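Local coordinates for cell division control protein (Pyrococcus abyssi, PDB 6RPP) that is an intein from a probable MCM-type helicase that, in its natural form, probably excises itself and joins the flanking protein segments, at residues 3-8 with 91-96. The protein carries 2 engineered substitutions. Residues are numbered along the deposited sequence; the frame is centred on the assembly and turned at random.
Sequences KAVDYE and IRVTPT. Engineered in segment 3-8: Ala-4 (natural residue Cys).
Thr-94 and Ala-4 meet through two hydrogen bonds, one from a side-chain hydroxyl and one from the backbone. With OG1 of Thr-94 between the backbone N and the carbonyl carbon (chi1 63°), the hydroxyl comes to the N-H of Ala-4 and accepts it at 3.2 Å, a moderately bent bond (153° at the hydrogen). The same OG1 is hydrogen-bonded to Ala-2 O, so it grips the chain on both sides of Lys-3. The returning bond, Thr-94 N to Ala-4 O, measures 2.9 Å and is nearly straight, while Thr-94 CG2 rests 4.1 Å from Ala-4 CB. An alanine in place of Thr-94 would probably leave the Ala-4 N-H and Ala-2 O without this shared partner and the peptide at Lys-3 freer to turn.

Ala-4 is engineered from the cysteine that begins the intein, and Thr-94 opens the TxxH motif of the HINT fold, which in inteins typically binds the N-terminal splice junction. Beyond it, Val-5 and Val-93 form a non-hydrogen-bonded antiparallel pair, their CG1 methyls meeting obliquely at 3.8 Å, and Asp-6 N bonds to Arg-92 O on the far side of that pair. Val-5 and Asp-6 thus run beside strand 90-93, which lies at the edge of its sheet, while Val-5 also bonds by its backbone to Tyr-148.

Asp-6 and Arg-92 run side by side, CB to CB 3.7 Å, but their charged atoms are not in contact. Arg-92 also makes a cation-pi contact with Tyr-140. With CG anti to its backbone N (chi1 179°), Asp-6 turns OD1 back to Glu-8 N at 2.8 Å, using the anti lone pair in an Asx turn. At the other end, Lys-3 CD packs at 3.5 Å on Thr-96 OG1; Lys-3 NZ bonds to Ser-1 O, and Thr-96 OG1 to Ser-1 OG.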
loop_
_atom_site.group_PDB
_atom_site.type_symbol
_atom_site.label_atom_id
_atom_site.label_comp_id
_atom_site.label_asym_id
_atom_site.label_seq_id
_atom_site.Cartn_x
_atom_site.Cartn_y
_atom_site.Cartn_z
ATOM N N LYS A 3 5.893 -0.798 7.817
ATOM C CA LYS A 3 5.735 -0.442 6.404
ATOM C C LYS A 3 4.235 -0.540 6.104
ATOM O O LYS A 3 3.687 -1.647 5.971
ATOM C CB LYS A 3 6.596 -1.377 5.529
ATOM C CG LYS A 3 8.124 -1.231 5.674
ATOM C CD LYS A 3 8.655 -1.577 7.048
ATOM C CE LYS A 3 10.158 -1.791 7.103
ATOM N NZ LYS A 3 10.703 -1.019 8.262
ATOM N N ALA A 4 3.541 0.600 6.012
ATOM C CA ALA A 4 2.079 0.557 6.010
ATOM C C ALA A 4 1.510 1.880 5.498
ATOM O O ALA A 4 2.255 2.839 5.233
ATOM C CB ALA A 4 1.557 0.237 7.430
ATOM N N VAL A 5 0.174 1.923 5.350
ATOM C CA VAL A 5 -0.494 3.062 4.731
ATOM C C VAL A 5 -1.691 3.510 5.590
ATOM O O VAL A 5 -2.183 2.790 6.458
ATOM C CB VAL A 5 -0.942 2.757 3.281
ATOM C CG1 VAL A 5 0.201 2.196 2.459
ATOM C CG2 VAL A 5 -2.141 1.766 3.284
ATOM N N ASP A 6 -2.167 4.734 5.335
ATOM C CA ASP A 6 -3.345 5.319 6.001
ATOM C C ASP A 6 -4.662 4.562 5.685
ATOM O O ASP A 6 -4.861 4.061 4.573
ATOM C CB ASP A 6 -3.390 6.789 5.523
ATOM C CG ASP A 6 -4.513 7.591 6.052
ATOM O OD1 ASP A 6 -5.690 7.388 5.695
ATOM O OD2 ASP A 6 -4.246 8.570 6.778
ATOM N N TYR A 7 -5.505 4.490 6.725
ATOM C CA TYR A 7 -6.863 3.925 6.672
ATOM C C TYR A 7 -7.575 4.195 5.354
ATOM O O TYR A 7 -8.228 3.290 4.777
ATOM C CB TYR A 7 -7.684 4.502 7.823
ATOM C CG TYR A 7 -9.000 3.805 8.087
ATOM C CD1 TYR A 7 -10.041 3.928 7.207
ATOM C CD2 TYR A 7 -9.187 3.137 9.268
ATOM C CE1 TYR A 7 -11.253 3.311 7.466
ATOM C CE2 TYR A 7 -10.418 2.548 9.549
ATOM C CZ TYR A 7 -11.404 2.614 8.612
ATOM O OH TYR A 7 -12.632 2.012 8.895
ATOM N N GLU A 8 -7.484 5.429 4.868
ATOM C CA GLU A 8 -8.368 5.873 3.772
ATOM C C GLU A 8 -7.810 5.522 2.400
ATOM O O GLU A 8 -8.469 5.847 1.389
ATOM C CB GLU A 8 -8.652 7.356 3.849
ATOM C CG GLU A 8 -9.445 7.759 5.078
ATOM C CD GLU A 8 -9.771 9.232 5.119
ATOM O OE1 GLU A 8 -8.832 10.058 5.284
ATOM O OE2 GLU A 8 -10.939 9.606 4.994
ATOM N N ILE A 91 -0.914 9.617 -1.716
ATOM C CA ILE A 91 -1.092 8.522 -0.754
ATOM C C ILE A 91 -0.360 8.925 0.527
ATOM O O ILE A 91 0.682 9.589 0.482
ATOM C CB ILE A 91 -0.569 7.183 -1.341
ATOM C CG1 ILE A 91 -0.956 5.999 -0.414
ATOM C CG2 ILE A 91 0.967 7.264 -1.600
ATOM C CD1 ILE A 91 -0.735 4.661 -1.054
ATOM N N ARG A 92 -0.865 8.469 1.676
ATOM C CA ARG A 92 -0.262 8.750 2.977
ATOM C C ARG A 92 0.281 7.450 3.524
ATOM O O ARG A 92 -0.483 6.457 3.630
ATOM C CB ARG A 92 -1.297 9.386 3.924
ATOM C CG ARG A 92 -1.802 10.760 3.435
ATOM C CD ARG A 92 -2.705 11.428 4.374
ATOM N NE ARG A 92 -3.209 12.700 3.850
ATOM C CZ ARG A 92 -2.657 13.896 4.038
ATOM N NH1 ARG A 92 -1.571 14.037 4.794
ATOM N NH2 ARG A 92 -3.231 14.972 3.494
ATOM N N VAL A 93 1.606 7.420 3.790
ATOM C CA VAL A 93 2.310 6.179 4.125
ATOM C C VAL A 93 3.269 6.408 5.280
ATOM O O VAL A 93 3.662 7.543 5.587
ATOM C CB VAL A 93 3.094 5.601 2.931
ATOM C CG1 VAL A 93 2.157 5.346 1.723
ATOM C CG2 VAL A 93 4.169 6.581 2.486
ATOM N N THR A 94 3.700 5.282 5.898
ATOM C CA THR A 94 4.743 5.414 6.897
ATOM C C THR A 94 6.079 5.802 6.241
ATOM O O THR A 94 6.314 5.578 5.045
ATOM C CB THR A 94 4.927 4.112 7.669
ATOM O OG1 THR A 94 5.358 3.101 6.746
ATOM C CG2 THR A 94 3.618 3.662 8.316
ATOM N N PRO A 95 6.986 6.393 7.009
ATOM C CA PRO A 95 8.225 6.873 6.385
ATOM C C PRO A 95 9.080 5.768 5.786
ATOM O O PRO A 95 9.818 6.029 4.829
ATOM C CB PRO A 95 8.951 7.576 7.546
ATOM C CG PRO A 95 7.789 8.026 8.445
ATOM C CD PRO A 95 6.813 6.893 8.394
ATOM N N THR A 96 9.021 4.537 6.309
ATOM C CA THR A 96 9.814 3.451 5.728
ATOM C C THR A 96 9.058 2.636 4.696
ATOM O O THR A 96 9.643 1.694 4.161
ATOM C CB THR A 96 10.353 2.489 6.814
ATOM O OG1 THR A 96 9.279 1.868 7.543
ATOM C CG2 THR A 96 11.234 3.230 7.781
#